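PDB 3D3Z: actibind from Aspergillus niger, which cleaves RNA as a T2-family ribonuclease, probably without strict base specificity but with a preference for adenylic acid. Local coordinates for residues I78-R84 with Y131-G137; D138-Q142 with A209-Y214. One frame throughout, in Å; residues are numbered along the deposited sequence.

Both interactions use helix 134-147, at successive turns. Interaction 1 sets its N-terminal turn, within 131-137, against the end of helix 75-81 and Q82 and R84 beyond it; N83, between them, carries a glycan. Interaction 2 sets the next turn, 138-142, against 209-214, a loop and the start of edge strand 213-216. Their centres lie about 14 Å apart. A salt bridge joins them: R84 NH2 is 2.9 Å from D138 OD1. Interaction 2 is the nearer to the predicted active site: the F139 side chain is about 5 Å from those of E111 and H115, and about 12 Å from the bound D3Z. In interaction 1, V136 is about 10 Å from E111, side chain to side chain.

Interaction 1. Residues I78-R84 with Y131-G137; sequences ILEAQNR and YAQEEVG. With NAG (2-acetamido-2-deoxy-beta-D-glucopyranose), chain C; NAG (2-acetamido-2-deoxy-beta-D-glucopyranose), chain B; NAG (2-acetamido-2-deoxy-beta-D-glucopyranose), chain D.
Helix 75-81 ends within I78-R84; Y131-G137 starts helix 134-147. The nearest CA atoms, L79 and G137, are 5.9 Å apart. Q82 (m, t) reaches across, with NE2 donating to Q133 O at 2.8 Å. A water bridges the same NE2 (2.8 Å) to A132 O (2.9 Å). Q82 OE1 accepts from R84 NE (2.8 Å) and R84 NH2 (3.0 Å). The R84 side chain (m, t, t) lays one guanidinium face over G137, CZ to C 3.4 Å. A Schellman motif ends the first helix, with N83 at positive phi and R84 N bonded to L79 O (2.9 Å). Y131-E134 is a type II turn, and Q133 is the N-cap. L79 (m, t) puts CD2 3.7 Å from G137 CA. I78 (m, t) places CD1 3.9 Å from Q133 CG. N83 ND2 carries the N-linked NAG of chain C, whose C8 lies 3.3 Å from Y131 OH (chi1 p). Q133 (m, p) donates from NE2 to O7 of NAG in chain D (2.7 Å).

Interaction 2. Residues D138-Q142 with A209-Y214; sequences DFFQQ and AIGGTY
Residues D138-Q142 are helical throughout; A209-G212 form a loop that enters the strand at T213. The nearest CA atoms, Q142 and I210, are 6.1 Å apart. A209 turns its carbonyl to the helix: its O is 3.2 Å from Q142 CG and accepts a hydrogen bond from Y214 OH at 2.7 Å. I210 (m, m) starts sideways, but its CD1 nears the helix, 3.6 Å from D138 O and 3.9 Å from Q142 CB. G211 has positive phi (89/-5), where a CB would jam against the preceding carbonyl. Its N donates to Q142 OE1 at 3.2 Å. G212 O holds a water at 2.7 Å, which accepts from Q142 NE2 at 3.1 Å. T213 starts the strand, its backbone pairing with K206. Y214 (chi1 -83°) turns back toward the helix, CE1 3.3 Å from Q142 NE2. Q142 (t, p) thus binds the loop directly through OE1 and by a water from NE2. D138 CB packs on I210 CD1 (3.9 Å); its carboxylate hydrogen-bonds Y127 OH and salt-bridges R84. F139 (t) lies sideways and meets W112 edge-to-face. The arrangement sets a helix against the loop joining antiparallel strands 195-206 and 213-216 of the RNase T2 fold.

Interaction 1. Residues I78-R84 with Y131-G137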
loop_
_atom_site.group_PDB
_atom_site.type_symbol
_atom_site.label_atom_id
_atom_site.label_comp_id
_atom_site.label_asym_id
_atom_site.label_seq_id
_atom_site.Cartn_x
_atom_site.Cartn_y
_atom_site.Cartn_z
ATOM N N ILE A 78 -13.208 -6.996 -13.880
ATOM C CA ILE A 78 -13.955 -5.950 -13.177
ATOM C C ILE A 78 -13.410 -4.592 -13.610
ATOM O O ILE A 78 -14.175 -3.684 -13.975
ATOM C CB ILE A 78 -13.881 -6.124 -11.676
ATOM C CG1 ILE A 78 -14.726 -7.324 -11.218
ATOM C CG2 ILE A 78 -14.336 -4.887 -11.021
ATOM C CD1 ILE A 78 -14.484 -7.793 -9.855
ATOM N N LEU A 79 -12.084 -4.471 -13.654
ATOM C CA LEU A 79 -11.466 -3.213 -14.059
ATOM C C LEU A 79 -11.773 -2.869 -15.516
ATOM O O LEU A 79 -12.042 -1.707 -15.834
ATOM C CB LEU A 79 -9.928 -3.212 -13.859
ATOM C CG LEU A 79 -9.480 -3.324 -12.361
ATOM C CD1 LEU A 79 -7.913 -3.398 -12.209
ATOM C CD2 LEU A 79 -10.023 -2.259 -11.423
ATOM N N GLU A 80 -11.707 -3.863 -16.391
ATOM C CA GLU A 80 -12.039 -3.654 -17.799
ATOM C C GLU A 80 -13.478 -3.214 -18.005
ATOM O O GLU A 80 -13.727 -2.271 -18.712
ATOM C CB GLU A 80 -11.794 -4.912 -18.589
ATOM C CG GLU A 80 -10.279 -5.175 -18.797
ATOM C CD GLU A 80 -9.926 -6.588 -19.223
ATOM O OE1 GLU A 80 -10.728 -7.548 -18.991
ATOM O OE2 GLU A 80 -8.801 -6.747 -19.764
ATOM N N ALA A 81 -14.409 -3.895 -17.354
ATOM C CA ALA A 81 -15.825 -3.529 -17.393
ATOM C C ALA A 81 -16.100 -2.103 -16.913
ATOM O O ALA A 81 -17.010 -1.449 -17.399
ATOM C CB ALA A 81 -16.629 -4.542 -16.624
ATOM N N GLN A 82 -15.260 -1.573 -16.026
ATOM C CA GLN A 82 -15.419 -0.236 -15.503
ATOM C C GLN A 82 -14.629 0.775 -16.291
ATOM O O GLN A 82 -14.566 1.936 -15.896
ATOM C CB GLN A 82 -15.058 -0.199 -14.013
ATOM C CG GLN A 82 -15.939 -1.091 -13.193
ATOM C CD GLN A 82 -15.542 -1.236 -11.731
ATOM O OE1 GLN A 82 -14.662 -0.547 -11.229
ATOM N NE2 GLN A 82 -16.179 -2.172 -11.046
ATOM N N ASN A 83 -14.072 0.335 -17.423
ATOM C CA ASN A 83 -13.251 1.153 -18.309
ATOM C C ASN A 83 -12.013 1.743 -17.640
ATOM O O ASN A 83 -11.575 2.850 -17.989
ATOM C CB ASN A 83 -14.110 2.218 -18.964
ATOM C CG ASN A 83 -15.450 1.638 -19.427
ATOM O OD1 ASN A 83 -15.463 0.616 -20.135
ATOM N ND2 ASN A 83 -16.567 2.207 -18.911
ATOM N N ARG A 84 -11.460 1.032 -16.655
ATOM C CA ARG A 84 -10.274 1.539 -15.943
ATOM C C ARG A 84 -9.020 0.982 -16.587
ATOM O O ARG A 84 -8.173 0.301 -15.951
ATOM C CB ARG A 84 -10.344 1.187 -14.468
ATOM C CG ARG A 84 -11.653 1.624 -13.820
ATOM C CD ARG A 84 -11.532 1.540 -12.354
ATOM N NE ARG A 84 -12.796 1.534 -11.641
ATOM C CZ ARG A 84 -13.140 2.371 -10.670
ATOM N NH1 ARG A 84 -12.333 3.346 -10.309
ATOM N NH2 ARG A 84 -14.315 2.218 -10.071
ATOM N N TYR A 131 -22.876 0.924 -8.282
ATOM C CA TYR A 131 -23.012 -0.171 -9.253
ATOM C C TYR A 131 -22.136 -1.372 -8.860
ATOM O O TYR A 131 -21.117 -1.208 -8.226
ATOM C CB TYR A 131 -22.702 0.304 -10.678
ATOM C CG TYR A 131 -21.278 0.701 -10.929
ATOM C CD1 TYR A 131 -20.291 -0.273 -11.172
ATOM C CD2 TYR A 131 -20.893 2.032 -10.931
ATOM C CE1 TYR A 131 -18.960 0.086 -11.377
ATOM C CE2 TYR A 131 -19.607 2.382 -11.144
ATOM C CZ TYR A 131 -18.638 1.414 -11.343
ATOM O OH TYR A 131 -17.357 1.782 -11.571
ATOM N N ALA A 132 -22.576 -2.574 -9.207
ATOM C CA ALA A 132 -21.878 -3.813 -8.850
ATOM C C ALA A 132 -20.319 -3.713 -8.973
ATOM O O ALA A 132 -19.767 -3.413 -10.063
ATOM C CB ALA A 132 -22.398 -4.977 -9.694
ATOM N N GLN A 133 -19.643 -3.946 -7.851
ATOM C CA GLN A 133 -18.155 -3.964 -7.738
ATOM C C GLN A 133 -17.475 -2.624 -7.972
ATOM O O GLN A 133 -16.215 -2.578 -8.230
ATOM C CB GLN A 133 -17.534 -5.037 -8.647
ATOM C CG GLN A 133 -17.830 -6.505 -8.288
ATOM C CD GLN A 133 -19.192 -7.024 -8.734
ATOM O OE1 GLN A 133 -19.602 -6.808 -9.862
ATOM N NE2 GLN A 133 -19.910 -7.651 -7.828
ATOM N N GLU A 134 -18.255 -1.531 -7.834
ATOM C CA GLU A 134 -17.690 -0.196 -7.991
ATOM C C GLU A 134 -16.543 -0.012 -6.998
ATOM O O GLU A 134 -15.508 0.575 -7.352
ATOM C CB GLU A 134 -18.699 0.951 -7.764
ATOM C CG GLU A 134 -18.115 2.307 -7.951
ATOM C CD GLU A 134 -19.170 3.419 -7.895
ATOM O OE1 GLU A 134 -20.372 3.103 -7.621
ATOM O OE2 GLU A 134 -18.740 4.574 -8.093
ATOM N N GLU A 135 -16.749 -0.487 -5.770
ATOM C CA GLU A 135 -15.739 -0.311 -4.707
ATOM C C GLU A 135 -14.411 -1.073 -4.915
ATOM O O GLU A 135 -13.377 -0.678 -4.357
ATOM C CB GLU A 135 -16.327 -0.593 -3.323
ATOM C CG GLU A 135 -16.378 -2.059 -2.782
ATOM C CD GLU A 135 -17.340 -2.964 -3.488
ATOM O OE1 GLU A 135 -17.910 -2.539 -4.542
ATOM O OE2 GLU A 135 -17.578 -4.102 -2.976
ATOM N N VAL A 136 -14.468 -2.148 -5.708
ATOM C CA VAL A 136 -13.289 -2.920 -6.097
ATOM C C VAL A 136 -12.394 -2.047 -6.965
ATOM O O VAL A 136 -11.246 -1.884 -6.667
ATOM C CB VAL A 136 -13.679 -4.250 -6.765
ATOM C CG1 VAL A 136 -12.419 -5.072 -7.210
ATOM C CG2 VAL A 136 -14.471 -5.041 -5.805
ATOM N N GLY A 137 -12.939 -1.455 -8.018
ATOM C CA GLY A 137 -12.141 -0.581 -8.863
ATOM C C GLY A 137 -11.627 0.658 -8.149
ATOM O O GLY A 137 -10.474 1.090 -8.388
HETATM C C1 NAG C . -17.834 1.610 -19.297
HETATM C C2 NAG C . -18.963 2.067 -18.364
HETATM C C3 NAG C . -20.310 1.467 -18.777
HETATM C C4 NAG C . -20.542 1.538 -20.300
HETATM C C5 NAG C . -19.282 1.167 -21.089
HETATM C C6 NAG C . -19.443 1.436 -22.581
HETATM C C7 NAG C . -18.141 2.740 -16.170
HETATM C C8 NAG C . -18.141 2.480 -14.695
HETATM N N2 NAG C . -18.631 1.800 -16.971
HETATM O O3 NAG C . -21.324 2.163 -18.079
HETATM O O4 NAG C . -21.586 0.667 -20.706
HETATM O O5 NAG C . -18.219 1.956 -20.622
HETATM O O6 NAG C . -19.464 2.836 -22.785
HETATM O O7 NAG C . -17.649 3.770 -16.588
HETATM C C1 NAG B . -16.858 -10.820 -11.606
HETATM C C2 NAG B . -17.958 -10.333 -12.583
HETATM C C3 NAG B . -19.228 -10.028 -11.798
HETATM C C4 NAG B . -19.599 -11.173 -10.897
HETATM C C5 NAG B . -18.409 -11.533 -9.990
HETATM C C6 NAG B . -18.708 -12.651 -8.994
HETATM C C7 NAG B . -17.130 -9.106 -14.537
HETATM C C8 NAG B . -16.845 -7.802 -15.230
HETATM N N2 NAG B . -17.571 -9.118 -13.274
HETATM O O3 NAG B . -20.280 -9.683 -12.685
HETATM O O4 NAG B . -20.709 -10.703 -10.169
HETATM O O5 NAG B . -17.311 -11.889 -10.818
HETATM O O6 NAG B . -19.182 -13.787 -9.679
HETATM O O7 NAG B . -16.921 -10.144 -15.158
HETATM C C1 NAG D . -21.826 -11.616 -10.237
HETATM C C2 NAG D . -22.929 -11.178 -9.296
HETATM C C3 NAG D . -24.162 -12.080 -9.423
HETATM C C4 NAG D . -24.568 -12.221 -10.886
HETATM C C5 NAG D . -23.332 -12.703 -11.634
HETATM C C6 NAG D . -23.572 -12.991 -13.111
HETATM C C7 NAG D . -22.187 -10.072 -7.263
HETATM C C8 NAG D . -21.798 -10.272 -5.843
HETATM N N2 NAG D . -22.410 -11.202 -7.951
HETATM O O3 NAG D . -25.234 -11.576 -8.641
HETATM O O4 NAG D . -25.640 -13.146 -11.028
HETATM O O5 NAG D . -22.375 -11.664 -11.529
HETATM O O6 NAG D . -23.935 -11.761 -13.694
HETATM O O7 NAG D . -22.289 -8.927 -7.729
HETATM O O HOH W 1 -18.002 -3.909 -12.325
#

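Interaction 2. Residues D138-Q142 with A209-Y214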
loop_
_atom_site.group_PDB
_atom_site.type_symbol
_atom_site.label_atom_id
_atom_site.label_comp_id
_atom_site.label_asym_id
_atom_site.label_seq_id
_atom_site.Cartn_x
_atom_site.Cartn_y
_atom_site.Cartn_z
ATOM N N ASP A 138 -12.480 1.258 -7.311
ATOM C CA ASP A 138 -12.089 2.440 -6.565
ATOM C C ASP A 138 -10.895 2.138 -5.620
ATOM O O ASP A 138 -10.028 3.013 -5.403
ATOM C CB ASP A 138 -13.233 3.000 -5.733
ATOM C CG ASP A 138 -14.277 3.779 -6.567
ATOM O OD1 ASP A 138 -14.085 4.054 -7.780
ATOM O OD2 ASP A 138 -15.268 4.121 -5.911
ATOM N N PHE A 139 -10.912 0.950 -5.016
ATOM C CA PHE A 139 -9.853 0.471 -4.124
ATOM C C PHE A 139 -8.511 0.427 -4.882
ATOM O O PHE A 139 -7.550 1.109 -4.496
ATOM C CB PHE A 139 -10.227 -0.870 -3.492
ATOM C CG PHE A 139 -9.014 -1.626 -2.906
ATOM C CD1 PHE A 139 -8.589 -1.394 -1.601
ATOM C CD2 PHE A 139 -8.301 -2.505 -3.672
ATOM C CE1 PHE A 139 -7.495 -2.061 -1.090
ATOM C CE2 PHE A 139 -7.212 -3.213 -3.153
ATOM C CZ PHE A 139 -6.824 -2.971 -1.849
ATOM N N PHE A 140 -8.477 -0.223 -6.028
ATOM C CA PHE A 140 -7.266 -0.313 -6.843
ATOM C C PHE A 140 -6.773 1.042 -7.247
ATOM O O PHE A 140 -5.615 1.351 -7.006
ATOM C CB PHE A 140 -7.478 -1.236 -8.012
ATOM C CG PHE A 140 -7.454 -2.669 -7.590
ATOM C CD1 PHE A 140 -6.232 -3.294 -7.329
ATOM C CD2 PHE A 140 -8.609 -3.384 -7.358
ATOM C CE1 PHE A 140 -6.153 -4.566 -6.864
ATOM C CE2 PHE A 140 -8.536 -4.679 -6.898
ATOM C CZ PHE A 140 -7.287 -5.281 -6.660
ATOM N N GLN A 141 -7.689 1.902 -7.692
ATOM C CA GLN A 141 -7.365 3.326 -7.923
ATOM C C GLN A 141 -6.768 4.051 -6.699
ATOM O O GLN A 141 -5.767 4.731 -6.838
ATOM C CB GLN A 141 -8.569 4.121 -8.498
ATOM C CG GLN A 141 -8.133 5.510 -9.018
ATOM C CD GLN A 141 -7.156 5.466 -10.171
ATOM O OE1 GLN A 141 -7.490 4.995 -11.256
ATOM N NE2 GLN A 141 -5.990 6.078 -9.994
ATOM N N GLN A 142 -7.359 3.874 -5.530
ATOM C CA GLN A 142 -6.916 4.539 -4.281
ATOM C C GLN A 142 -5.481 4.082 -3.910
ATOM O O GLN A 142 -4.638 4.879 -3.591
ATOM C CB GLN A 142 -7.892 4.179 -3.163
ATOM C CG GLN A 142 -7.635 4.864 -1.826
ATOM C CD GLN A 142 -7.637 6.361 -1.882
ATOM O OE1 GLN A 142 -8.517 6.961 -2.487
ATOM N NE2 GLN A 142 -6.665 6.974 -1.246
ATOM N N ALA A 209 -11.744 5.831 3.337
ATOM C CA ALA A 209 -10.514 5.298 2.732
ATOM C C ALA A 209 -10.449 5.625 1.266
ATOM O O ALA A 209 -9.354 5.692 0.733
ATOM C CB ALA A 209 -10.387 3.775 2.924
ATOM N N ILE A 210 -11.616 5.814 0.599
ATOM C CA ILE A 210 -11.635 6.327 -0.771
ATOM C C ILE A 210 -11.871 7.822 -0.790
ATOM O O ILE A 210 -12.968 8.279 -0.551
ATOM C CB ILE A 210 -12.737 5.658 -1.672
ATOM C CG1 ILE A 210 -12.707 4.125 -1.530
ATOM C CG2 ILE A 210 -12.619 6.168 -3.109
ATOM C CD1 ILE A 210 -11.584 3.407 -2.231
ATOM N N GLY A 211 -10.833 8.577 -1.061
ATOM C CA GLY A 211 -10.928 10.020 -1.152
ATOM C C GLY A 211 -10.733 10.796 0.136
ATOM O O GLY A 211 -10.703 12.027 0.098
ATOM N N GLY A 212 -10.598 10.110 1.272
ATOM C CA GLY A 212 -10.300 10.791 2.515
ATOM C C GLY A 212 -8.879 11.297 2.583
ATOM O O GLY A 212 -8.068 11.136 1.653
ATOM N N THR A 213 -8.573 11.936 3.700
ATOM C CA THR A 213 -7.270 12.545 3.896
ATOM C C THR A 213 -6.377 11.556 4.659
ATOM O O THR A 213 -6.720 11.087 5.756
ATOM C CB THR A 213 -7.397 13.863 4.666
ATOM O OG1 THR A 213 -8.165 14.783 3.884
ATOM C CG2 THR A 213 -6.031 14.453 4.925
ATOM N N TYR A 214 -5.264 11.199 4.033
ATOM C CA TYR A 214 -4.358 10.195 4.599
ATOM C C TYR A 214 -3.241 10.946 5.315
ATOM O O TYR A 214 -2.421 11.640 4.679
ATOM C CB TYR A 214 -3.796 9.257 3.508
ATOM C CG TYR A 214 -4.716 8.124 3.157
ATOM C CD1 TYR A 214 -5.891 8.340 2.416
ATOM C CD2 TYR A 214 -4.404 6.824 3.516
ATOM C CE1 TYR A 214 -6.719 7.287 2.074
ATOM C CE2 TYR A 214 -5.248 5.767 3.197
ATOM C CZ TYR A 214 -6.394 6.015 2.468
ATOM O OH TYR A 214 -7.206 4.963 2.131
HETATM O O HOH W 2 -7.646 9.913 -0.729
#